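Spike protein P1 (Pseudoalteromonas phage pm2, PDB 2VVE) serves as the receptor-binding spike at the fivefold vertices of the phage, recognising the host through its C-terminal part while its N-terminal part associates with the capsid vertex. Local coordinates at residues Lys91-Arg96 against Pro114-Asp119; Lys98-Glu103 against Phe205-Glu210; Pro128-Ala133 against Thr190-Val195; Ala156-Glu161 against Leu169-Ser174. All coordinates share one frame; numbering follows the deposited sequence.

Contact 1 (Lys91-Arg96 against Pro114-Asp119); sequences KEYSAR and PFFDID
At one margin of the beta sandwich built from strands between 88 and 236, Lys91 and Tyr93, at and just beyond the end of strand 88-91 in one sheet, meet Pro114, Phe115 and Phe116, at the start of strand 116-120 in the other. Lys91 and Phe116 run past each other in opposite directions. A bend of the lysine about CB-CG (chi2 -74°) turns CD aside. Two of its carbons touch the same partner: Lys91 CG lies 3.8 Å from Phe116 CB, and Lys91 CE is equally close, 3.8 Å from Phe116 CB. The Phe116 side chain also meets the ring of Phe90, and Val204 and Val234 touch it as well.

Tyr93 brings a ring carbon and its hydroxyl. CE1 touches Pro114 CB at 3.9 Å, the two side chains passing at a slant, while OH comes near the plane of the Phe116 ring, at its edge, 4.2 Å from CD2.

No direct hydrogen bond joins the segments; two waters do the work instead. One lies in the plane of the Tyr93 ring, 2.8 Å from Tyr93 OH, and donates to Phe115 O at 2.7 Å. The other donates to Phe115 O at 2.6 Å and accepts a weak bond from Lys91 NZ at 3.3 Å. Phe115 O is thus gripped by two water protons. The chemistry is that of a hydrated sandwich margin: the lysine's carbons pack beside the buried Phe116, and the polar ends reach the facing backbone through solvent.

Contact 2 (Lys98-Glu103 against Phe205-Glu210); sequences KYAQNE and FPVETE
Tyr99 carries its CG anti to the carbonyl carbon, Glu208 its CG anti to the backbone N (chi1 177°), and the two side chains come to lie side by side, pointing the same way. A bend at chi2 (53°) then turns Glu208 CD out of line. Glu208 CG sits 3.9 Å from Tyr99 CD1, and the ring and carboxylate planes are 64° apart. At the ring's edge, near its plane, Glu210 O approaches Tyr99 CE1 to 3.3 Å. Tyr99 OH is hydrogen-bonded to His221 ND1.

The backbones here make a single beta bridge, which attaches the long connection before helix 105-110 to the end of strand 200-208. Glu208 N donates to Lys98 O at 3.1 Å, and Ala100 N returns a bond to Glu208 O at 3.0 Å. Tyr99 CA adds a CH...O contact with Glu208 O, 3.3 Å away. Alongside, Ala100 CB packs on Val207 CG1 at 3.8 Å.

Glu208 OE2 accepts from Glu210 N at 3.0 Å, through the lone pair facing away from OE1, and from Lys154 N as well, while OE1 bonds to Thr229 OG1. From Glu210, whose side chain is about 8 Å from the calcium ion, the chain runs on to Asp212 and Asp214, which bind it together with Ser150.

Contact 3 (Pro128-Ala133 against Thr190-Val195); sequences PFSLKA and TLDVMV
Lys132 lies alongside Asp192 across strands 129-137 and 189-195, both side chains pointing the same way. Its CB sits 3.4 Å from Leu191 O. Lys132 CG, anti to the carbonyl carbon (chi1 -68°), comes 3.6 Å from Asp192 OD1; from there the chain is extended. CD lies within loose reach of Asp192 CG and Thr190 CG2, and CE rests 3.3 Å from Asp192 OD2. NZ overshoots this carboxylate, staying 4.3 Å from Asp192 OD2, and makes its salt bridge to Asp237 OD1.

Further along the same face, Ser130 OG stands 3.0 Å from Asp192 OD1, though its proton has another acceptor within reach. Met194, bent at both chi2 and chi3, curls its thioether over the neighbouring strand and sets CE 3.8 Å from Pro128 CB.

The opposite face is apolar and buried. Val195 CB lies 4.1 Å from Phe129 CZ, over one face of the ring and toward its rim. Leu131, Ala133, Leu191 and Val193 all pack on Phe157 of the second sheet.

Between the faces run six backbone hydrogen bonds, a reciprocal pair at each of Phe129-Val195, Leu131-Val193 and Ala133-Leu191; the bond from Leu131 N to Val193 O, 2.8 Å long, is almost straight. This is regular antiparallel pairing at the outer edge of a sandwich sheet. Chemically the pair is two-sided: hydrocarbon seals the interior, while on the outer face Asp192 takes the lysine's methylenes and probably steadies its charge from a distance, leaving the direct ion pair to Asp237.

Contact 4 (Ala156-Glu161 against Leu169-Ser174); sequences AFYITE and LIKYTS
Tyr158, Thr160 and Leu169 form a tightly packed, buried cluster on one face of this strand pair. Leu169 forks between the other two: CD2 touches Thr160 CG2 at 3.6 Å, and CD1 meets Tyr158 CB at 3.8 Å, the leucine crossing the tyrosine at about a right angle. Leu108 of helix 105-110 also packs on Tyr158 and Leu169, and the buried Tyr158 OH is satisfied by Ala100 O. Tyr158 has its CD1 nearly eclipsed with CA (chi2 -8°), which lays that ring carbon against CA and CB of Lys171.

The solvent side begins at this lysine. Its CG comes to the ring's edge, near its plane, 3.6 Å from Tyr158 CE1, but the end of the exposed side chain leads away. Toward the turn the contact is loose too: Glu161 CB and Ile170 CG1 are 3.9 Å apart, in a slanting approach between an exposed residue and a partly exposed one.

The face of Phe157, Ile159 and Tyr172 turns to the sandwich interior. Ile159 CD1 reaches Tyr172 CD2 at 3.8 Å, and Phe157 leads away from strand 169-172 to pack on Leu191 and Val193.

Four backbone hydrogen bonds hold the strands, two each at Phe157-Tyr172 and Ile159-Ile170; Tyr172 N to Phe157 O and Ile170 N to Ile159 O are both 2.8 Å. The N-to-C directions of 156-160 and 169-172 differ by 151°, as in a twisted antiparallel beta hairpin, here with a long connecting loop.

All four contacts lie in the domain built from strands between 88 and 236. Contact 3 pairs strands of one sheet; contact 4 pairs strands of the other, their centres 11 Å apart across the interior. Contact 1 joins the margins of both sheets. Contact 2, its centre 9 Å from that of contact 4, fastens the connection before helix 105-110 to strand 200-208, the neighbour of 151-160; a probable hydrogen bond from Phe205 N to Tyr158 O links the two. Along the chain contacts 1 and 2 interlock, while 4 falls within the span of 3 and 3 within that of 2. Residues distant in sequence thus close one compact domain, probably belonging to the part that binds the receptor.

Contact 1 (Lys91-Arg96 against Pro114-Asp119)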
# COMPACT_ATOMS: atom_id res chain seq x y z
N LYS A 91 29.35 7.18 -2.90
CA LYS A 91 30.06 6.10 -2.25
C LYS A 91 31.42 6.60 -1.79
O LYS A 91 32.00 7.54 -2.38
CB LYS A 91 30.30 4.93 -3.22
CG LYS A 91 29.09 4.07 -3.55
CD LYS A 91 28.70 3.15 -2.40
CE LYS A 91 27.45 2.36 -2.78
NZ LYS A 91 26.77 1.69 -1.63
N GLU A 92 31.93 5.97 -0.74
CA GLU A 92 33.35 6.06 -0.40
C GLU A 92 33.86 4.64 -0.32
O GLU A 92 33.26 3.80 0.35
CB GLU A 92 33.56 6.81 0.92
CG GLU A 92 33.13 8.26 0.87
CD GLU A 92 33.15 8.92 2.22
OE1 GLU A 92 34.25 9.26 2.70
OE2 GLU A 92 32.06 9.11 2.80
N TYR A 93 34.96 4.37 -1.01
CA TYR A 93 35.54 3.04 -1.01
C TYR A 93 36.92 3.04 -0.38
O TYR A 93 37.72 3.96 -0.60
CB TYR A 93 35.66 2.50 -2.43
CG TYR A 93 34.35 2.31 -3.16
CD1 TYR A 93 33.52 1.22 -2.87
CD2 TYR A 93 33.96 3.20 -4.17
CE1 TYR A 93 32.32 1.03 -3.57
CE2 TYR A 93 32.76 3.01 -4.86
CZ TYR A 93 31.95 1.93 -4.56
OH TYR A 93 30.77 1.74 -5.24
N SER A 94 37.20 2.01 0.41
CA SER A 94 38.55 1.75 0.89
C SER A 94 39.17 0.59 0.12
O SER A 94 40.40 0.49 0.05
CB SER A 94 38.55 1.47 2.40
OG SER A 94 37.77 0.33 2.70
N ALA A 95 38.33 -0.26 -0.47
CA ALA A 95 38.80 -1.40 -1.26
C ALA A 95 39.29 -0.97 -2.63
O ALA A 95 38.68 -0.11 -3.27
CB ALA A 95 37.69 -2.42 -1.42
N ARG A 96 40.39 -1.57 -3.08
CA ARG A 96 40.91 -1.31 -4.42
C ARG A 96 39.87 -1.68 -5.47
O ARG A 96 39.20 -2.71 -5.35
CB ARG A 96 42.18 -2.12 -4.64
CG ARG A 96 43.35 -1.67 -3.76
CD ARG A 96 44.34 -2.80 -3.49
NE ARG A 96 44.87 -3.38 -4.72
CZ ARG A 96 45.73 -4.39 -4.79
NH1 ARG A 96 46.21 -4.96 -3.68
NH2 ARG A 96 46.13 -4.83 -5.97
N PRO A 114 31.81 -3.72 -7.40
CA PRO A 114 30.88 -2.82 -6.71
C PRO A 114 30.30 -1.72 -7.58
O PRO A 114 30.99 -1.15 -8.43
CB PRO A 114 31.73 -2.24 -5.57
CG PRO A 114 32.72 -3.33 -5.28
CD PRO A 114 33.08 -3.82 -6.67
N PHE A 115 29.02 -1.45 -7.37
CA PHE A 115 28.32 -0.42 -8.12
C PHE A 115 27.49 0.47 -7.19
O PHE A 115 27.32 0.19 -5.99
CB PHE A 115 27.41 -1.07 -9.18
CG PHE A 115 26.34 -1.96 -8.60
CD1 PHE A 115 25.17 -1.43 -8.04
CD2 PHE A 115 26.51 -3.35 -8.59
CE1 PHE A 115 24.19 -2.26 -7.51
CE2 PHE A 115 25.54 -4.19 -8.05
CZ PHE A 115 24.38 -3.65 -7.51
N PHE A 116 26.98 1.56 -7.75
CA PHE A 116 25.96 2.34 -7.07
C PHE A 116 24.98 2.81 -8.14
O PHE A 116 25.32 2.81 -9.33
CB PHE A 116 26.58 3.51 -6.29
CG PHE A 116 27.23 4.55 -7.16
CD1 PHE A 116 26.49 5.65 -7.60
CD2 PHE A 116 28.55 4.43 -7.56
CE1 PHE A 116 27.06 6.63 -8.41
CE2 PHE A 116 29.14 5.40 -8.38
CZ PHE A 116 28.38 6.50 -8.81
N ASP A 117 23.79 3.19 -7.72
CA ASP A 117 22.76 3.64 -8.66
C ASP A 117 22.55 5.15 -8.54
O ASP A 117 22.63 5.72 -7.44
CB ASP A 117 21.43 2.91 -8.39
CG ASP A 117 21.47 1.42 -8.76
OD1 ASP A 117 22.28 1.03 -9.62
OD2 ASP A 117 20.67 0.64 -8.19
N ILE A 118 22.29 5.80 -9.67
CA ILE A 118 21.84 7.20 -9.69
C ILE A 118 20.40 7.21 -10.17
O ILE A 118 20.11 6.77 -11.29
CB ILE A 118 22.70 8.11 -10.61
CG1 ILE A 118 24.19 8.02 -10.24
CG2 ILE A 118 22.19 9.57 -10.56
CD1 ILE A 118 25.11 8.73 -11.24
N ASP A 119 19.50 7.72 -9.34
CA ASP A 119 18.11 7.88 -9.75
C ASP A 119 17.94 9.27 -10.33
O ASP A 119 17.88 10.27 -9.60
CB ASP A 119 17.17 7.65 -8.55
CG ASP A 119 15.71 7.58 -8.95
OD1 ASP A 119 15.40 7.56 -10.16
OD2 ASP A 119 14.86 7.54 -8.04
O HOH W 1 25.43 -0.00 -4.18
O HOH W 2 29.14 -0.27 -4.08

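Contact 2 (Lys98-Glu103 against Phe205-Glu210)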
# COMPACT_ATOMS: atom_id res chain seq x y z
N LYS A 98 38.36 -2.95 -9.10
CA LYS A 98 38.75 -4.04 -10.00
C LYS A 98 39.06 -3.60 -11.43
O LYS A 98 38.50 -2.61 -11.93
CB LYS A 98 37.71 -5.17 -9.99
CG LYS A 98 37.57 -5.80 -8.61
CD LYS A 98 36.44 -6.79 -8.48
CE LYS A 98 36.51 -7.43 -7.10
NZ LYS A 98 35.51 -8.49 -6.86
N TYR A 99 39.99 -4.32 -12.07
CA TYR A 99 40.14 -4.24 -13.51
C TYR A 99 38.87 -4.73 -14.20
O TYR A 99 38.38 -5.83 -13.91
CB TYR A 99 41.29 -5.11 -14.01
CG TYR A 99 42.67 -4.77 -13.48
CD1 TYR A 99 43.37 -3.67 -13.98
CD2 TYR A 99 43.29 -5.58 -12.53
CE1 TYR A 99 44.66 -3.38 -13.52
CE2 TYR A 99 44.58 -5.30 -12.06
CZ TYR A 99 45.26 -4.20 -12.56
OH TYR A 99 46.52 -3.89 -12.12
N ALA A 100 38.35 -3.94 -15.14
CA ALA A 100 37.18 -4.39 -15.91
C ALA A 100 37.16 -3.89 -17.34
O ALA A 100 37.32 -2.69 -17.60
CB ALA A 100 35.88 -4.00 -15.19
N GLN A 101 36.95 -4.83 -18.26
CA GLN A 101 36.61 -4.52 -19.64
C GLN A 101 35.11 -4.30 -19.71
O GLN A 101 34.38 -4.67 -18.80
CB GLN A 101 37.01 -5.65 -20.59
CG GLN A 101 38.48 -5.96 -20.55
CD GLN A 101 38.89 -6.98 -21.58
OE1 GLN A 101 39.43 -6.63 -22.62
NE2 GLN A 101 38.65 -8.25 -21.29
N ASN A 102 34.65 -3.70 -20.80
CA ASN A 102 33.23 -3.42 -20.91
C ASN A 102 32.47 -4.67 -21.36
O ASN A 102 32.19 -4.86 -22.55
CB ASN A 102 32.97 -2.20 -21.79
CG ASN A 102 31.52 -1.75 -21.71
OD1 ASN A 102 30.69 -2.40 -21.05
ND2 ASN A 102 31.20 -0.64 -22.38
N GLU A 103 32.14 -5.50 -20.37
CA GLU A 103 31.56 -6.83 -20.58
C GLU A 103 30.05 -6.81 -20.34
O GLU A 103 29.36 -7.84 -20.45
CB GLU A 103 32.24 -7.83 -19.64
CG GLU A 103 33.75 -7.99 -19.86
CD GLU A 103 34.09 -9.03 -20.92
OE1 GLU A 103 33.28 -9.24 -21.85
OE2 GLU A 103 35.18 -9.62 -20.81
N PHE A 205 29.37 1.55 -12.38
CA PHE A 205 30.50 0.72 -11.92
C PHE A 205 31.82 1.53 -12.02
O PHE A 205 32.33 1.77 -13.12
CB PHE A 205 30.65 -0.56 -12.77
CG PHE A 205 29.45 -1.46 -12.77
CD1 PHE A 205 29.41 -2.58 -11.94
CD2 PHE A 205 28.37 -1.22 -13.62
CE1 PHE A 205 28.31 -3.44 -11.95
CE2 PHE A 205 27.26 -2.08 -13.64
CZ PHE A 205 27.23 -3.18 -12.80
N PRO A 206 32.36 1.97 -10.87
CA PRO A 206 33.69 2.58 -10.89
C PRO A 206 34.76 1.50 -11.09
O PRO A 206 34.87 0.55 -10.29
CB PRO A 206 33.81 3.23 -9.50
CG PRO A 206 32.40 3.25 -8.94
CD PRO A 206 31.76 2.02 -9.52
N VAL A 207 35.54 1.63 -12.17
CA VAL A 207 36.50 0.60 -12.55
C VAL A 207 37.85 1.14 -13.00
O VAL A 207 37.97 2.32 -13.35
CB VAL A 207 35.96 -0.29 -13.72
CG1 VAL A 207 34.62 -0.92 -13.36
CG2 VAL A 207 35.85 0.52 -15.02
N GLU A 208 38.86 0.26 -12.99
CA GLU A 208 40.12 0.52 -13.68
C GLU A 208 40.06 -0.15 -15.07
O GLU A 208 39.81 -1.35 -15.16
CB GLU A 208 41.30 -0.03 -12.86
CG GLU A 208 42.67 0.14 -13.55
CD GLU A 208 42.94 1.58 -14.00
OE1 GLU A 208 43.05 2.48 -13.13
OE2 GLU A 208 43.04 1.80 -15.23
N THR A 209 40.29 0.62 -16.14
CA THR A 209 40.13 0.10 -17.51
C THR A 209 41.44 -0.41 -18.13
O THR A 209 41.43 -1.06 -19.18
CB THR A 209 39.52 1.14 -18.50
OG1 THR A 209 40.40 2.26 -18.65
CG2 THR A 209 38.15 1.61 -18.03
N GLU A 210 42.55 -0.07 -17.49
CA GLU A 210 43.86 -0.35 -18.06
C GLU A 210 44.51 -1.46 -17.26
O GLU A 210 44.73 -1.32 -16.06
CB GLU A 210 44.73 0.92 -18.06
CG GLU A 210 46.12 0.77 -18.67
CD GLU A 210 46.11 0.63 -20.18
OE1 GLU A 210 45.30 1.32 -20.84
OE2 GLU A 210 46.92 -0.17 -20.70

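Contact 3 (Pro128-Ala133 against Thr190-Val195)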
# COMPACT_ATOMS: atom_id res chain seq x y z
N PRO A 128 22.74 17.43 -18.82
CA PRO A 128 24.11 17.04 -18.45
C PRO A 128 24.48 17.48 -17.03
O PRO A 128 24.09 18.57 -16.58
CB PRO A 128 24.99 17.77 -19.47
CG PRO A 128 24.04 18.16 -20.60
CD PRO A 128 22.72 18.38 -19.94
N PHE A 129 25.24 16.64 -16.34
CA PHE A 129 25.67 16.94 -14.97
C PHE A 129 27.08 16.41 -14.71
O PHE A 129 27.53 15.48 -15.38
CB PHE A 129 24.68 16.36 -13.95
CG PHE A 129 24.62 14.86 -13.94
CD1 PHE A 129 25.45 14.13 -13.10
CD2 PHE A 129 23.72 14.18 -14.76
CE1 PHE A 129 25.40 12.73 -13.07
CE2 PHE A 129 23.66 12.78 -14.75
CZ PHE A 129 24.50 12.05 -13.90
N SER A 130 27.75 17.03 -13.75
CA SER A 130 29.11 16.63 -13.37
C SER A 130 29.11 15.45 -12.41
O SER A 130 28.47 15.51 -11.35
CB SER A 130 29.85 17.81 -12.73
OG SER A 130 31.12 17.41 -12.23
N LEU A 131 29.83 14.40 -12.77
CA LEU A 131 30.09 13.28 -11.88
C LEU A 131 31.59 13.16 -11.66
O LEU A 131 32.37 13.06 -12.61
CB LEU A 131 29.53 11.97 -12.45
CG LEU A 131 29.55 10.69 -11.61
CD1 LEU A 131 28.78 10.85 -10.30
CD2 LEU A 131 28.98 9.52 -12.40
N LYS A 132 31.99 13.17 -10.39
CA LYS A 132 33.39 13.20 -10.03
C LYS A 132 33.79 12.05 -9.12
O LYS A 132 32.94 11.45 -8.45
CB LYS A 132 33.73 14.51 -9.33
CG LYS A 132 33.65 15.75 -10.22
CD LYS A 132 33.92 16.98 -9.37
CE LYS A 132 33.74 18.28 -10.15
NZ LYS A 132 33.83 19.48 -9.26
N ALA A 133 35.08 11.75 -9.09
CA ALA A 133 35.63 10.87 -8.07
C ALA A 133 37.01 11.34 -7.65
O ALA A 133 37.80 11.81 -8.48
CB ALA A 133 35.69 9.43 -8.56
N THR A 190 41.39 13.74 -9.58
CA THR A 190 39.95 13.90 -9.73
C THR A 190 39.48 13.44 -11.10
O THR A 190 39.85 14.02 -12.13
CB THR A 190 39.48 15.33 -9.41
OG1 THR A 190 39.84 15.66 -8.06
CG2 THR A 190 37.97 15.45 -9.57
N LEU A 191 38.68 12.39 -11.11
CA LEU A 191 37.98 11.97 -12.31
C LEU A 191 36.78 12.91 -12.40
O LEU A 191 36.05 13.07 -11.43
CB LEU A 191 37.59 10.48 -12.20
CG LEU A 191 36.71 9.84 -13.27
CD1 LEU A 191 37.33 9.90 -14.67
CD2 LEU A 191 36.36 8.39 -12.91
N ASP A 192 36.61 13.58 -13.54
CA ASP A 192 35.53 14.56 -13.67
C ASP A 192 34.94 14.46 -15.07
O ASP A 192 35.57 14.86 -16.06
CB ASP A 192 36.05 15.98 -13.39
CG ASP A 192 34.94 17.06 -13.40
OD1 ASP A 192 33.74 16.77 -13.65
OD2 ASP A 192 35.28 18.22 -13.12
N VAL A 193 33.74 13.89 -15.14
CA VAL A 193 33.06 13.74 -16.42
C VAL A 193 31.68 14.39 -16.39
O VAL A 193 31.03 14.45 -15.34
CB VAL A 193 32.93 12.23 -16.85
CG1 VAL A 193 34.31 11.61 -17.03
CG2 VAL A 193 32.09 11.44 -15.84
N MET A 194 31.26 14.88 -17.54
CA MET A 194 29.87 15.25 -17.74
C MET A 194 29.14 14.01 -18.23
O MET A 194 29.62 13.30 -19.12
CB MET A 194 29.74 16.38 -18.77
CG MET A 194 30.37 17.70 -18.36
SD MET A 194 29.71 18.36 -16.81
CE MET A 194 28.00 18.63 -17.26
N VAL A 195 27.98 13.74 -17.65
CA VAL A 195 27.16 12.62 -18.06
C VAL A 195 25.75 13.13 -18.34
O VAL A 195 25.24 14.01 -17.63
CB VAL A 195 27.14 11.52 -16.96
CG1 VAL A 195 26.31 10.35 -17.38
CG2 VAL A 195 28.55 11.06 -16.66

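Contact 4 (Ala156-Glu161 against Leu169-Ser174)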
# COMPACT_ATOMS: atom_id res chain seq x y z
N ALA A 156 37.50 4.69 -14.86
CA ALA A 156 36.27 4.99 -15.59
C ALA A 156 35.04 4.75 -14.73
O ALA A 156 35.12 4.05 -13.71
CB ALA A 156 36.19 4.17 -16.88
N PHE A 157 33.93 5.38 -15.13
CA PHE A 157 32.60 4.93 -14.72
C PHE A 157 32.02 4.21 -15.90
O PHE A 157 31.97 4.78 -16.99
CB PHE A 157 31.68 6.10 -14.39
CG PHE A 157 32.18 6.97 -13.28
CD1 PHE A 157 32.40 6.45 -12.00
CD2 PHE A 157 32.41 8.32 -13.50
CE1 PHE A 157 32.84 7.28 -10.95
CE2 PHE A 157 32.87 9.16 -12.46
CZ PHE A 157 33.08 8.63 -11.19
N TYR A 158 31.60 2.96 -15.69
CA TYR A 158 30.76 2.28 -16.67
C TYR A 158 29.31 2.47 -16.22
O TYR A 158 28.95 2.04 -15.13
CB TYR A 158 31.08 0.78 -16.73
CG TYR A 158 32.41 0.39 -17.34
CD1 TYR A 158 33.25 1.34 -17.96
CD2 TYR A 158 32.84 -0.92 -17.28
CE1 TYR A 158 34.48 0.96 -18.50
CE2 TYR A 158 34.05 -1.31 -17.82
CZ TYR A 158 34.86 -0.39 -18.43
OH TYR A 158 36.06 -0.84 -18.97
N ILE A 159 28.49 3.09 -17.06
CA ILE A 159 27.12 3.45 -16.67
C ILE A 159 26.11 2.85 -17.64
O ILE A 159 26.27 2.93 -18.86
CB ILE A 159 26.93 4.99 -16.59
CG1 ILE A 159 28.05 5.64 -15.76
CG2 ILE A 159 25.53 5.34 -16.05
CD1 ILE A 159 27.90 7.16 -15.56
N THR A 160 25.03 2.26 -17.11
CA THR A 160 23.99 1.71 -18.00
C THR A 160 23.35 2.88 -18.79
O THR A 160 23.08 3.93 -18.23
CB THR A 160 22.90 0.93 -17.22
OG1 THR A 160 22.32 1.78 -16.23
CG2 THR A 160 23.50 -0.31 -16.52
N GLU A 161 23.15 2.70 -20.09
CA GLU A 161 22.51 3.75 -20.90
C GLU A 161 21.00 3.70 -20.73
O GLU A 161 20.31 4.72 -20.77
CB GLU A 161 22.88 3.66 -22.38
CG GLU A 161 22.46 4.91 -23.17
CD GLU A 161 23.14 5.03 -24.52
OE1 GLU A 161 22.95 4.13 -25.37
OE2 GLU A 161 23.85 6.04 -24.73
N LEU A 169 26.70 -0.97 -21.22
CA LEU A 169 27.34 0.07 -20.42
C LEU A 169 28.05 1.07 -21.31
O LEU A 169 28.61 0.68 -22.35
CB LEU A 169 28.37 -0.54 -19.46
CG LEU A 169 27.88 -1.66 -18.54
CD1 LEU A 169 29.04 -2.29 -17.80
CD2 LEU A 169 26.86 -1.15 -17.57
N ILE A 170 28.06 2.33 -20.88
CA ILE A 170 28.85 3.40 -21.51
C ILE A 170 30.05 3.71 -20.61
O ILE A 170 29.90 3.93 -19.39
CB ILE A 170 28.02 4.68 -21.76
CG1 ILE A 170 26.71 4.34 -22.50
CG2 ILE A 170 28.86 5.77 -22.48
CD1 ILE A 170 26.86 3.52 -23.79
N LYS A 171 31.23 3.69 -21.20
CA LYS A 171 32.45 4.01 -20.48
C LYS A 171 32.72 5.52 -20.48
O LYS A 171 32.81 6.13 -21.55
CB LYS A 171 33.62 3.28 -21.15
CG LYS A 171 35.01 3.73 -20.69
CD LYS A 171 36.12 2.95 -21.39
CE LYS A 171 36.23 3.34 -22.86
NZ LYS A 171 37.29 2.54 -23.54
N TYR A 172 32.85 6.11 -19.29
CA TYR A 172 33.21 7.54 -19.18
C TYR A 172 34.57 7.74 -18.54
O TYR A 172 34.84 7.19 -17.46
CB TYR A 172 32.17 8.32 -18.36
CG TYR A 172 30.83 8.41 -19.01
CD1 TYR A 172 30.51 9.48 -19.84
CD2 TYR A 172 29.86 7.44 -18.76
CE1 TYR A 172 29.26 9.57 -20.45
CE2 TYR A 172 28.60 7.53 -19.36
CZ TYR A 172 28.31 8.60 -20.20
OH TYR A 172 27.07 8.68 -20.78
N THR A 173 35.40 8.52 -19.20
CA THR A 173 36.76 8.83 -18.72
C THR A 173 37.10 10.32 -18.85
O THR A 173 36.47 11.04 -19.64
CB THR A 173 37.84 8.01 -19.49
OG1 THR A 173 37.72 8.27 -20.90
CG2 THR A 173 37.70 6.50 -19.24
N SER A 174 38.09 10.78 -18.09
CA SER A 174 38.56 12.17 -18.22
C SER A 174 40.08 12.34 -18.22
O SER A 174 40.60 13.37 -18.67
CB SER A 174 37.95 13.06 -17.12
OG SER A 174 38.57 12.82 -15.85